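Local coordinates for major extracellular endoglucanase (Xanthomonas campestris pv. campestris, PDB 4TUF), which catalyses endohydrolysis of 1,4-beta-glucosidic linkages in cellulose, lichenin and cereal beta-glucans, here as the catalytic TIM-barrel domain of the longer enzyme, at residues A56-F61 with L154-H159; A162-G167 with L216-C221; A296-L301 with M337-T342; S313-S318 with D327-V332. All blocks are in the same frame, centred on the assembly; numbering follows the deposited sequence.

The four contacts lie in one TIM-barrel catalytic domain. Contact 1 is central, about 4 Å from the centre of the chain, and holds Glu157, by similarity the proton donor; its Arg58 bridges to Glu278, by similarity the nucleophile. Contact 2 has its centre about 20 Å from that of contact 1 and joins the loop after strand 149-153, which also carries 154-159, to the loop after strand 192-195; Gly167 and Leu219 line two dihydrogenphosphate sites. Contacts 2 and 4 lie on opposite sides of the chain's centre. Contact 4 folds the last loop of the barrel. It meets contact 3, the packing of the two final barrel helices, where Met337 CG lies 3.8 Å from Val332 CG1.

Contact 1. Residues A56-F61 with L154-H159; sequences AVRLPF and LKNEPH
Arg58, on strand 56-61, reaches across the interior of the barrel to Asn156 in the 154-159 loop. After Leu154 comes Lys155. Its NZ curls back to Asn156 O at 2.6 Å, approaching from above the carbonyl plane, and also binds Ser119 O. Asn156 makes the link across. Arg58 NH2 donates to Asn156 OD1 at 3.0 Å, almost straight at 178°. The bond lies in the guanidinium plane and uses a lone pair of the amide oxygen, although the two planar groups are turned 46° apart. Arg58 can span the gap because its chain is extended from CG to NE. NH2 also bridges to Asp153 and Glu196, and NH1 to Glu278, by similarity the nucleophile. This guanidinium therefore ties strand 56-61 to three acidic side chains. Asn156 and Glu157 form the Asn-Glu pair that follows the fourth barrel strand in glycosyl hydrolase family 5. Glu157, by similarity the proton donor, is held at OE2 by Tyr238 and His236. Its carbonyl O accepts His159 ND1 at 2.6 Å, almost in line with the carbonyl bond and close to the imidazole plane. That bond links the His159 ring to the backbone two residues earlier, and the ring stacks on Trp212.

Contact 2. Residues A162-G167 with L216-C221; sequences ATWGTG and LQPLAC. With 2HP (dihydrogenphosphate ion), chain H.
Leu219 N binds Leu216 O at 3.0 Å, and both residues pack against Trp164 of the other segment. Two more such bonds, Ala220 N to Gln217 O and Cys221 N to Pro218 O, wind the chain into a short helical coil, not a regular helix. The indole of Trp164 lies against it, joining the loops after the fourth and fifth barrel strands, 149-153 and 192-195. Pro218 CB sits over the five-membered ring in a CH-pi contact, 3.8 Å from the centroid. Further along the same face is Leu219 N, offset toward the rim of the ring. Leu219 CD1 meets Trp164 CZ2 at 3.7 Å, the leucine lying alongside the benzo end of the indole. Leu216 CD2 closes on Trp164 CZ3 more loosely, at 4.3 Å. CG anti to the Trp164 backbone N (chi1 -175°) carries the ring away from its own loop. Trp164 NE1 donates to Thr222 O, just beyond the coil, and Cys221 is tied to Cys204 by a disulfide. Gly167 belongs to a dihydrogenphosphate pocket, its O 2.9 Å from O4 of the ion. The buried indole thus satisfies its one polar atom by a backbone carbonyl, while its side-chain contacts across are apolar or CH-pi.

Contact 3. Residues A296-L301 with M337-T342; sequences ALVKYL and MTLLRT
This is a side-by-side packing of two helices on the outside of the barrel, away from the annotated sites, and Val298 is its centre. Segment 296-301 belongs to helix 288-303, and segment 337-342 to helix 334-344. The backbones come nearest at Val298 and Leu339, whose CA atoms are 7.7 Å apart. Val298 uses both of its methyl groups. CG2 presses on Leu339 CD1 at 3.6 Å, with Leu339 CG just behind it. CG1 turns to Thr342 CG2 at 3.9 Å. Val298 CG1 lies anti to its backbone N (chi1 168°), which splits the two methyls between these neighbours. The helices follow the seventh and eighth strands of the TIM barrel and are neighbours in its outer layer. Leu297 and Leu340 reach inward to strand 276-280, where both touch Phe279. Leu343, one residue past segment 337-342, also packs on Val298. Thr342 stands at the exposed border. Its methyl faces Val298, while OG1 donates to Thr338 O at 3.0 Å. Thr338 O also accepts the backbone N of Thr342, so two donors grip it.

Contact 4. Residues S313-S318 with D327-V332; sequences SWNPNS and DDWTSV
Pro316 packs over one face of the Trp329 indole. Pro316 CD stands above the six-membered ring, 3.7 Å from its centroid and only 9° from the ring normal, a CH-pi contact. Pro316 CG leans toward the ring fusion and meets Trp329 CE2 at 3.5 Å. The two side chains cross at about a right angle. Asn315 comes to the rim of the same indole. Its ND2 is 3.7 Å from Trp329 CH2, near the ring plane, and the amide stands almost perpendicular to the indole, at 81°. Asn317 is poorly ordered, so the approach of its OD1 to Trp329 CZ2, at 3.9 Å, is less certain. Pro316 CB lies 3.9 Å from Asp327 OD1.

The next shell holds these groups in place. Asn315 OD1 accepts the backbone N of Phe25, which ties the amide to the loop after the first barrel strand. Trp38 meets the Trp329 ring edge-to-face, and Met45 of helix 42-51 also touches it. Asp328 secures the chain after Trp329. Its OD1 accepts Thr330 N at 3.2 Å and Ser331 N at 3.0 Å, both from the same face of the carboxylate. The first of these bonds makes an Asx turn. Trp329 itself has left-handed backbone angles (phi 64°).

The peptide bond before Ser313 is cis, as in the non-proline cis-peptide that follows a tryptophan just beyond the eighth strand in many clan GH-A glycosidases. Both segments belong to the loop between that strand and the last helix of the TIM barrel, beside the active site: the Asn315 side chain is about 10 Å from that of Glu278, by similarity the nucleophile.

Contact 1. Residues A56-F61 with L154-H159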
loop_
_atom_site.group_PDB
_atom_site.type_symbol
_atom_site.label_atom_id
_atom_site.label_comp_id
_atom_site.label_asym_id
_atom_site.label_seq_id
_atom_site.Cartn_x
_atom_site.Cartn_y
_atom_site.Cartn_z
ATOM N N ALA A 56 6.232 7.965 6.667
ATOM C CA ALA A 56 5.215 7.769 5.649
ATOM C C ALA A 56 4.243 6.673 6.051
ATOM O O ALA A 56 4.618 5.709 6.708
ATOM C CB ALA A 56 5.859 7.443 4.313
ATOM N N VAL A 57 2.991 6.824 5.635
ATOM C CA VAL A 57 1.933 5.910 6.029
ATOM C C VAL A 57 1.006 5.615 4.846
ATOM O O VAL A 57 0.623 6.518 4.099
ATOM C CB VAL A 57 1.126 6.493 7.220
ATOM C CG1 VAL A 57 -0.342 6.127 7.133
ATOM C CG2 VAL A 57 1.717 6.038 8.542
ATOM N N ARG A 58 0.666 4.343 4.670
ATOM C CA ARG A 58 -0.323 3.943 3.682
ATOM C C ARG A 58 -1.638 3.633 4.400
ATOM O O ARG A 58 -1.688 2.739 5.240
ATOM C CB ARG A 58 0.173 2.731 2.890
ATOM C CG ARG A 58 -0.699 2.311 1.709
ATOM C CD ARG A 58 0.013 1.215 0.926
ATOM N NE ARG A 58 -0.729 0.720 -0.233
ATOM C CZ ARG A 58 -1.487 -0.374 -0.225
ATOM N NH1 ARG A 58 -1.619 -1.084 0.889
ATOM N NH2 ARG A 58 -2.111 -0.758 -1.331
ATOM N N LEU A 59 -2.689 4.381 4.072
ATOM C CA LEU A 59 -3.986 4.265 4.748
ATOM C C LEU A 59 -5.061 3.568 3.919
ATOM O O LEU A 59 -5.689 4.191 3.063
ATOM C CB LEU A 59 -4.507 5.650 5.138
ATOM C CG LEU A 59 -4.220 6.180 6.538
ATOM C CD1 LEU A 59 -5.033 7.437 6.774
ATOM C CD2 LEU A 59 -4.539 5.128 7.583
ATOM N N PRO A 60 -5.281 2.272 4.169
ATOM C CA PRO A 60 -6.439 1.623 3.547
ATOM C C PRO A 60 -7.761 2.252 3.996
ATOM O O PRO A 60 -7.895 2.648 5.148
ATOM C CB PRO A 60 -6.330 0.171 4.031
ATOM C CG PRO A 60 -4.870 -0.022 4.331
ATOM C CD PRO A 60 -4.395 1.311 4.850
ATOM N N PHE A 61 -8.716 2.358 3.082
ATOM C CA PHE A 61 -10.066 2.795 3.424
ATOM C C PHE A 61 -11.078 2.028 2.569
ATOM O O PHE A 61 -10.702 1.306 1.652
ATOM C CB PHE A 61 -10.228 4.302 3.219
ATOM C CG PHE A 61 -10.170 4.727 1.776
ATOM C CD1 PHE A 61 -11.325 4.778 1.002
ATOM C CD2 PHE A 61 -8.961 5.069 1.189
ATOM C CE1 PHE A 61 -11.272 5.158 -0.332
ATOM C CE2 PHE A 61 -8.901 5.448 -0.140
ATOM C CZ PHE A 61 -10.060 5.493 -0.902
ATOM N N LEU A 154 -4.788 3.474 -6.415
ATOM C CA LEU A 154 -6.107 3.419 -7.058
ATOM C C LEU A 154 -6.991 2.241 -6.656
ATOM O O LEU A 154 -8.200 2.398 -6.509
ATOM C CB LEU A 154 -5.948 3.408 -8.576
ATOM C CG LEU A 154 -5.333 4.642 -9.232
ATOM C CD1 LEU A 154 -5.469 4.524 -10.734
ATOM C CD2 LEU A 154 -5.970 5.934 -8.731
ATOM N N LYS A 155 -6.393 1.068 -6.488
ATOM C CA LYS A 155 -7.142 -0.134 -6.118
ATOM C C LYS A 155 -6.188 -1.196 -5.584
ATOM O O LYS A 155 -5.167 -1.503 -6.200
ATOM C CB LYS A 155 -7.940 -0.661 -7.320
ATOM C CG LYS A 155 -8.130 -2.168 -7.383
ATOM C CD LYS A 155 -9.373 -2.594 -6.643
ATOM C CE LYS A 155 -9.691 -4.060 -6.895
ATOM N NZ LYS A 155 -8.659 -4.991 -6.376
ATOM N N ASN A 156 -6.522 -1.779 -4.444
ATOM C CA ASN A 156 -5.653 -2.758 -3.816
ATOM C C ASN A 156 -5.710 -4.145 -4.424
ATOM O O ASN A 156 -6.772 -4.717 -4.566
ATOM C CB ASN A 156 -5.975 -2.849 -2.324
ATOM C CG ASN A 156 -4.956 -3.649 -1.548
ATOM O OD1 ASN A 156 -3.824 -3.233 -1.386
ATOM N ND2 ASN A 156 -5.365 -4.794 -1.053
ATOM N N GLU A 157 -4.542 -4.693 -4.728
ATOM C CA GLU A 157 -4.382 -6.102 -5.062
ATOM C C GLU A 157 -5.247 -6.719 -6.155
ATOM O O GLU A 157 -5.940 -7.702 -5.917
ATOM C CB GLU A 157 -4.393 -6.945 -3.799
ATOM C CG GLU A 157 -3.255 -6.573 -2.877
ATOM C CD GLU A 157 -3.046 -7.568 -1.776
ATOM O OE1 GLU A 157 -4.000 -8.279 -1.436
ATOM O OE2 GLU A 157 -1.925 -7.634 -1.251
ATOM N N PRO A 158 -5.166 -6.197 -7.365
ATOM C CA PRO A 158 -5.905 -6.801 -8.466
ATOM C C PRO A 158 -5.424 -8.223 -8.676
ATOM O O PRO A 158 -4.245 -8.495 -8.565
ATOM C CB PRO A 158 -5.511 -5.938 -9.654
ATOM C CG PRO A 158 -5.204 -4.619 -9.064
ATOM C CD PRO A 158 -4.578 -4.905 -7.740
ATOM N N HIS A 159 -6.341 -9.134 -8.949
ATOM C CA HIS A 159 -5.956 -10.535 -9.117
ATOM C C HIS A 159 -7.071 -11.302 -9.811
ATOM O O HIS A 159 -8.044 -10.709 -10.266
ATOM C CB HIS A 159 -5.629 -11.177 -7.769
ATOM C CG HIS A 159 -6.757 -11.127 -6.786
ATOM N ND1 HIS A 159 -7.113 -9.973 -6.118
ATOM C CD2 HIS A 159 -7.609 -12.089 -6.356
ATOM C CE1 HIS A 159 -8.139 -10.226 -5.325
ATOM N NE2 HIS A 159 -8.456 -11.504 -5.447
#

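Contact 2. Residues A162-G167 with L216-C221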
loop_
_atom_site.group_PDB
_atom_site.type_symbol
_atom_site.label_atom_id
_atom_site.label_comp_id
_atom_site.label_asym_id
_atom_site.label_seq_id
_atom_site.Cartn_x
_atom_site.Cartn_y
_atom_site.Cartn_z
ATOM N N ALA A 162 -8.605 -10.278 -13.284
ATOM C CA ALA A 162 -7.943 -9.061 -13.742
ATOM C C ALA A 162 -6.907 -9.374 -14.810
ATOM O O ALA A 162 -6.122 -10.311 -14.671
ATOM C CB ALA A 162 -7.294 -8.335 -12.567
ATOM N N THR A 163 -6.923 -8.608 -15.890
ATOM C CA THR A 163 -5.916 -8.768 -16.930
ATOM C C THR A 163 -5.289 -7.418 -17.273
ATOM O O THR A 163 -5.595 -6.401 -16.650
ATOM C CB THR A 163 -6.500 -9.403 -18.203
ATOM O OG1 THR A 163 -7.558 -8.579 -18.711
ATOM C CG2 THR A 163 -7.043 -10.803 -17.910
ATOM N N TRP A 164 -4.411 -7.419 -18.267
ATOM C CA TRP A 164 -3.653 -6.231 -18.628
ATOM C C TRP A 164 -3.289 -6.306 -20.109
ATOM O O TRP A 164 -2.513 -7.169 -20.520
ATOM C CB TRP A 164 -2.404 -6.125 -17.753
ATOM C CG TRP A 164 -1.580 -4.879 -17.922
ATOM C CD1 TRP A 164 -1.172 -4.310 -19.092
ATOM C CD2 TRP A 164 -1.018 -4.081 -16.875
ATOM N NE1 TRP A 164 -0.411 -3.194 -18.840
ATOM C CE2 TRP A 164 -0.300 -3.033 -17.486
ATOM C CE3 TRP A 164 -1.060 -4.144 -15.481
ATOM C CZ2 TRP A 164 0.364 -2.058 -16.752
ATOM C CZ3 TRP A 164 -0.398 -3.176 -14.754
ATOM C CH2 TRP A 164 0.300 -2.146 -15.389
ATOM N N GLY A 165 -3.875 -5.416 -20.903
ATOM C CA GLY A 165 -3.551 -5.290 -22.311
ATOM C C GLY A 165 -4.039 -6.399 -23.223
ATOM O O GLY A 165 -3.397 -6.698 -24.232
ATOM N N THR A 166 -5.176 -7.003 -22.888
ATOM C CA THR A 166 -5.721 -8.098 -23.692
ATOM C C THR A 166 -6.819 -7.638 -24.646
ATOM O O THR A 166 -7.309 -8.420 -25.459
ATOM C CB THR A 166 -6.301 -9.214 -22.807
ATOM O OG1 THR A 166 -7.428 -8.706 -22.081
ATOM C CG2 THR A 166 -5.256 -9.717 -21.831
ATOM N N GLY A 167 -7.211 -6.372 -24.541
ATOM C CA GLY A 167 -8.285 -5.845 -25.365
ATOM C C GLY A 167 -9.660 -6.153 -24.799
ATOM O O GLY A 167 -10.680 -5.866 -25.431
ATOM N N LEU A 216 3.909 -7.147 -12.719
ATOM C CA LEU A 216 3.945 -5.959 -13.561
ATOM C C LEU A 216 4.413 -6.261 -14.986
ATOM O O LEU A 216 4.547 -5.344 -15.805
ATOM C CB LEU A 216 4.850 -4.902 -12.937
ATOM C CG LEU A 216 4.251 -4.099 -11.790
ATOM C CD1 LEU A 216 5.319 -3.208 -11.201
ATOM C CD2 LEU A 216 3.082 -3.276 -12.294
ATOM N N GLN A 217 4.653 -7.538 -15.277
ATOM C CA GLN A 217 5.188 -7.953 -16.577
ATOM C C GLN A 217 4.461 -7.375 -17.807
ATOM O O GLN A 217 5.126 -6.943 -18.748
ATOM C CB GLN A 217 5.201 -9.482 -16.682
ATOM C CG GLN A 217 6.325 -10.170 -15.934
ATOM C CD GLN A 217 6.095 -11.664 -15.824
ATOM O OE1 GLN A 217 6.669 -12.450 -16.576
ATOM N NE2 GLN A 217 5.237 -12.062 -14.890
ATOM N N PRO A 218 3.109 -7.364 -17.814
ATOM C CA PRO A 218 2.441 -6.881 -19.033
ATOM C C PRO A 218 2.667 -5.396 -19.350
ATOM O O PRO A 218 2.321 -4.952 -20.446
ATOM C CB PRO A 218 0.958 -7.142 -18.742
ATOM C CG PRO A 218 0.952 -8.241 -17.750
ATOM C CD PRO A 218 2.137 -7.954 -16.873
ATOM N N LEU A 219 3.248 -4.647 -18.418
ATOM C CA LEU A 219 3.581 -3.241 -18.654
ATOM C C LEU A 219 4.624 -3.086 -19.764
ATOM O O LEU A 219 4.752 -2.028 -20.379
ATOM C CB LEU A 219 4.082 -2.596 -17.359
ATOM C CG LEU A 219 4.521 -1.135 -17.393
ATOM C CD1 LEU A 219 3.384 -0.248 -17.884
ATOM C CD2 LEU A 219 4.986 -0.697 -16.015
ATOM N N ALA A 220 5.371 -4.149 -20.025
ATOM C CA ALA A 220 6.386 -4.109 -21.068
ATOM C C ALA A 220 5.752 -4.098 -22.460
ATOM O O ALA A 220 6.339 -3.588 -23.412
ATOM C CB ALA A 220 7.334 -5.290 -20.923
ATOM N N CYS A 221 4.554 -4.665 -22.569
ATOM C CA CYS A 221 3.844 -4.742 -23.844
ATOM C C CYS A 221 2.841 -3.610 -23.983
ATOM O O CYS A 221 2.540 -3.168 -25.091
ATOM C CB CYS A 221 3.114 -6.081 -23.982
ATOM S SG CYS A 221 4.180 -7.529 -23.885
HETATM P P 2HP H . -9.613 -2.225 -23.935
HETATM O O1 2HP H . -10.398 -0.973 -23.605
HETATM O O2 2HP H . -8.264 -1.856 -24.519
HETATM O O3 2HP H . -9.397 -3.036 -22.681
HETATM O O4 2HP H . -10.405 -3.046 -24.932
#

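Contact 3. Residues A296-L301 with M337-T342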
loop_
_atom_site.group_PDB
_atom_site.type_symbol
_atom_site.label_atom_id
_atom_site.label_comp_id
_atom_site.label_asym_id
_atom_site.label_seq_id
_atom_site.Cartn_x
_atom_site.Cartn_y
_atom_site.Cartn_z
ATOM N N ALA A 296 16.721 -11.217 2.322
ATOM C CA ALA A 296 17.104 -11.264 0.912
ATOM C C ALA A 296 16.389 -10.203 0.077
ATOM O O ALA A 296 16.980 -9.626 -0.838
ATOM C CB ALA A 296 16.832 -12.646 0.342
ATOM N N LEU A 297 15.117 -9.957 0.388
ATOM C CA LEU A 297 14.338 -8.946 -0.322
ATOM C C LEU A 297 14.946 -7.564 -0.128
ATOM O O LEU A 297 15.074 -6.795 -1.081
ATOM C CB LEU A 297 12.883 -8.948 0.143
ATOM C CG LEU A 297 12.003 -7.854 -0.477
ATOM C CD1 LEU A 297 11.952 -7.992 -1.993
ATOM C CD2 LEU A 297 10.589 -7.862 0.103
ATOM N N VAL A 298 15.326 -7.258 1.109
ATOM C CA VAL A 298 15.958 -5.981 1.421
ATOM C C VAL A 298 17.282 -5.844 0.672
ATOM O O VAL A 298 17.555 -4.810 0.060
ATOM C CB VAL A 298 16.184 -5.822 2.937
ATOM C CG1 VAL A 298 17.091 -4.637 3.225
ATOM C CG2 VAL A 298 14.846 -5.668 3.652
ATOM N N LYS A 299 18.089 -6.900 0.703
ATOM C CA LYS A 299 19.351 -6.929 -0.032
ATOM C C LYS A 299 19.127 -6.666 -1.524
ATOM O O LYS A 299 19.880 -5.920 -2.150
ATOM C CB LYS A 299 20.055 -8.274 0.174
ATOM C CG LYS A 299 21.435 -8.384 -0.468
ATOM C CD LYS A 299 21.912 -9.835 -0.476
ATOM C CE LYS A 299 23.262 -9.982 -1.158
ATOM N NZ LYS A 299 24.369 -9.385 -0.353
ATOM N N TYR A 300 18.079 -7.265 -2.084
ATOM C CA TYR A 300 17.764 -7.092 -3.501
ATOM C C TYR A 300 17.234 -5.692 -3.799
ATOM O O TYR A 300 17.599 -5.086 -4.805
ATOM C CB TYR A 300 16.752 -8.143 -3.957
ATOM C CG TYR A 300 16.191 -7.887 -5.334
ATOM C CD1 TYR A 300 16.915 -8.221 -6.473
ATOM C CD2 TYR A 300 14.937 -7.309 -5.500
ATOM C CE1 TYR A 300 16.410 -7.984 -7.735
ATOM C CE2 TYR A 300 14.422 -7.068 -6.762
ATOM C CZ TYR A 300 15.163 -7.410 -7.874
ATOM O OH TYR A 300 14.660 -7.173 -9.129
ATOM N N LEU A 301 16.368 -5.185 -2.926
ATOM C CA LEU A 301 15.833 -3.836 -3.077
ATOM C C LEU A 301 16.952 -2.793 -3.079
ATOM O O LEU A 301 16.988 -1.918 -3.948
ATOM C CB LEU A 301 14.830 -3.529 -1.965
ATOM C CG LEU A 301 13.464 -4.214 -2.044
ATOM C CD1 LEU A 301 12.629 -3.897 -0.806
ATOM C CD2 LEU A 301 12.736 -3.797 -3.306
ATOM N N MET A 337 12.354 -3.653 12.954
ATOM C CA MET A 337 12.786 -2.267 12.800
ATOM C C MET A 337 14.231 -2.168 12.312
ATOM O O MET A 337 14.569 -1.274 11.537
ATOM C CB MET A 337 12.618 -1.492 14.110
ATOM C CG MET A 337 11.179 -1.099 14.410
ATOM S SD MET A 337 10.278 -0.484 12.959
ATOM C CE MET A 337 11.183 1.014 12.585
ATOM N N THR A 338 15.082 -3.089 12.752
ATOM C CA THR A 338 16.478 -3.078 12.332
ATOM C C THR A 338 16.581 -3.442 10.851
ATOM O O THR A 338 17.442 -2.933 10.135
ATOM C CB THR A 338 17.324 -4.038 13.187
ATOM O OG1 THR A 338 17.269 -3.616 14.555
ATOM C CG2 THR A 338 18.774 -4.044 12.730
ATOM N N LEU A 339 15.682 -4.305 10.395
ATOM C CA LEU A 339 15.610 -4.674 8.982
ATOM C C LEU A 339 15.190 -3.493 8.108
ATOM O O LEU A 339 15.757 -3.262 7.041
ATOM C CB LEU A 339 14.632 -5.831 8.782
ATOM C CG LEU A 339 14.426 -6.308 7.345
ATOM C CD1 LEU A 339 15.604 -7.154 6.886
ATOM C CD2 LEU A 339 13.124 -7.076 7.224
ATOM N N LEU A 340 14.187 -2.752 8.566
ATOM C CA LEU A 340 13.685 -1.610 7.818
ATOM C C LEU A 340 14.716 -0.484 7.748
ATOM O O LEU A 340 14.879 0.143 6.701
ATOM C CB LEU A 340 12.380 -1.101 8.434
ATOM C CG LEU A 340 11.162 -2.001 8.218
ATOM C CD1 LEU A 340 10.010 -1.559 9.091
ATOM C CD2 LEU A 340 10.747 -1.984 6.759
ATOM N N ARG A 341 15.417 -0.230 8.848
ATOM C CA ARG A 341 16.419 0.832 8.854
ATOM C C ARG A 341 17.566 0.477 7.919
ATOM O O ARG A 341 18.177 1.355 7.311
ATOM C CB ARG A 341 16.930 1.095 10.269
ATOM C CG ARG A 341 15.844 1.620 11.191
ATOM C CD ARG A 341 16.384 2.124 12.512
ATOM N NE ARG A 341 15.301 2.533 13.406
ATOM C CZ ARG A 341 14.892 1.833 14.459
ATOM N NH1 ARG A 341 15.482 0.686 14.774
ATOM N NH2 ARG A 341 13.898 2.288 15.204
ATOM N N THR A 342 17.839 -0.817 7.798
ATOM C CA THR A 342 18.819 -1.303 6.840
ATOM C C THR A 342 18.383 -0.948 5.424
ATOM O O THR A 342 19.167 -0.418 4.641
ATOM C CB THR A 342 19.015 -2.822 6.962
ATOM O OG1 THR A 342 19.726 -3.110 8.171
ATOM C CG2 THR A 342 19.803 -3.365 5.773
#

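Contact 4. Residues S313-S318 with D327-V332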
loop_
_atom_site.group_PDB
_atom_site.type_symbol
_atom_site.label_atom_id
_atom_site.label_comp_id
_atom_site.label_asym_id
_atom_site.label_seq_id
_atom_site.Cartn_x
_atom_site.Cartn_y
_atom_site.Cartn_z
ATOM N N SER A 313 2.708 -5.031 8.603
ATOM C CA SER A 313 1.996 -3.768 8.782
ATOM C C SER A 313 2.335 -3.162 10.137
ATOM O O SER A 313 3.158 -3.696 10.876
ATOM C CB SER A 313 0.489 -3.981 8.699
ATOM O OG SER A 313 0.067 -4.849 9.735
ATOM N N TRP A 314 1.683 -2.059 10.474
ATOM C CA TRP A 314 1.802 -1.499 11.812
ATOM C C TRP A 314 1.114 -2.412 12.820
ATOM O O TRP A 314 1.723 -2.865 13.784
ATOM C CB TRP A 314 1.196 -0.096 11.875
ATOM C CG TRP A 314 1.234 0.520 13.243
ATOM C CD1 TRP A 314 0.170 0.786 14.057
ATOM C CD2 TRP A 314 2.401 0.941 13.957
ATOM N NE1 TRP A 314 0.602 1.350 15.234
ATOM C CE2 TRP A 314 1.968 1.455 15.198
ATOM C CE3 TRP A 314 3.773 0.930 13.671
ATOM C CZ2 TRP A 314 2.857 1.954 16.151
ATOM C CZ3 TRP A 314 4.654 1.426 14.617
ATOM C CH2 TRP A 314 4.193 1.929 15.843
ATOM N N ASN A 315 -0.151 -2.686 12.555
ATOM C CA ASN A 315 -1.000 -3.482 13.418
ATOM C C ASN A 315 -0.565 -4.932 13.538
ATOM O O ASN A 315 -0.181 -5.554 12.561
ATOM C CB ASN A 315 -2.445 -3.439 12.913
ATOM C CG ASN A 315 -2.799 -2.128 12.239
ATOM O OD1 ASN A 315 -2.258 -1.788 11.195
ATOM N ND2 ASN A 315 -3.714 -1.389 12.837
ATOM N N PRO A 316 -0.656 -5.467 14.748
ATOM C CA PRO A 316 -0.410 -6.869 15.012
ATOM C C PRO A 316 -1.430 -7.783 14.403
ATOM O O PRO A 316 -1.089 -8.887 14.012
ATOM C CB PRO A 316 -0.510 -6.948 16.517
ATOM C CG PRO A 316 -1.182 -5.720 16.926
ATOM C CD PRO A 316 -0.663 -4.717 15.995
ATOM N N ASN A 317 -2.687 -7.363 14.430
ATOM C CA ASN A 317 -3.760 -8.264 14.090
ATOM C C ASN A 317 -3.967 -8.327 12.600
ATOM O O ASN A 317 -5.059 -8.089 12.092
ATOM C CB ASN A 317 -5.050 -7.835 14.784
ATOM C CG ASN A 317 -5.529 -6.479 14.328
ATOM O OD1 ASN A 317 -4.755 -5.678 13.822
ATOM N ND2 ASN A 317 -6.812 -6.215 14.506
ATOM N N SER A 318 -2.907 -8.699 11.903
ATOM C CA SER A 318 -3.010 -9.015 10.505
ATOM C C SER A 318 -2.708 -10.488 10.454
ATOM O O SER A 318 -1.646 -10.921 10.888
ATOM C CB SER A 318 -1.991 -8.224 9.692
ATOM O OG SER A 318 -0.706 -8.814 9.750
ATOM N N ASP A 327 1.203 -8.169 20.227
ATOM C CA ASP A 327 -0.225 -8.297 20.500
ATOM C C ASP A 327 -0.694 -7.423 21.666
ATOM O O ASP A 327 -1.896 -7.216 21.842
ATOM C CB ASP A 327 -0.575 -9.762 20.770
ATOM C CG ASP A 327 -0.171 -10.678 19.630
ATOM O OD1 ASP A 327 -0.392 -10.307 18.455
ATOM O OD2 ASP A 327 0.376 -11.766 19.908
ATOM N N ASP A 328 0.247 -6.913 22.460
ATOM C CA ASP A 328 -0.095 -6.019 23.566
ATOM C C ASP A 328 -0.280 -4.581 23.081
ATOM O O ASP A 328 -0.609 -3.691 23.863
ATOM C CB ASP A 328 0.972 -6.072 24.668
ATOM C CG ASP A 328 2.378 -5.840 24.141
ATOM O OD1 ASP A 328 2.536 -5.450 22.962
ATOM O OD2 ASP A 328 3.335 -6.040 24.917
ATOM N N TRP A 329 -0.044 -4.368 21.789
ATOM C CA TRP A 329 -0.236 -3.071 21.143
ATOM C C TRP A 329 0.686 -1.979 21.670
ATOM O O TRP A 329 0.462 -0.798 21.404
ATOM C CB TRP A 329 -1.693 -2.629 21.278
ATOM C CG TRP A 329 -2.564 -3.294 20.287
ATOM C CD1 TRP A 329 -3.256 -4.460 20.447
ATOM C CD2 TRP A 329 -2.817 -2.852 18.950
ATOM N NE1 TRP A 329 -3.936 -4.765 19.289
ATOM C CE2 TRP A 329 -3.680 -3.794 18.355
ATOM C CE3 TRP A 329 -2.399 -1.751 18.199
ATOM C CZ2 TRP A 329 -4.132 -3.665 17.045
ATOM C CZ3 TRP A 329 -2.849 -1.625 16.899
ATOM C CH2 TRP A 329 -3.710 -2.575 16.335
ATOM N N THR A 330 1.727 -2.373 22.400
ATOM C CA THR A 330 2.669 -1.411 22.955
ATOM C C THR A 330 4.120 -1.780 22.659
ATOM O O THR A 330 4.958 -0.903 22.483
ATOM C CB THR A 330 2.492 -1.270 24.479
ATOM O OG1 THR A 330 2.418 -2.569 25.077
ATOM C CG2 THR A 330 1.218 -0.512 24.798
ATOM N N SER A 331 4.414 -3.075 22.600
ATOM C CA SER A 331 5.791 -3.536 22.424
ATOM C C SER A 331 6.198 -3.563 20.950
ATOM O O SER A 331 5.415 -3.959 20.085
ATOM C CB SER A 331 5.971 -4.921 23.041
ATOM O OG SER A 331 5.461 -4.958 24.364
ATOM N N VAL A 332 7.431 -3.150 20.673
ATOM C CA VAL A 332 7.906 -3.032 19.299
ATOM C C VAL A 332 8.865 -4.156 18.915
ATOM O O VAL A 332 9.810 -4.459 19.637
ATOM C CB VAL A 332 8.598 -1.666 19.065
ATOM C CG1 VAL A 332 9.223 -1.605 17.674
ATOM C CG2 VAL A 332 7.606 -0.533 19.251
#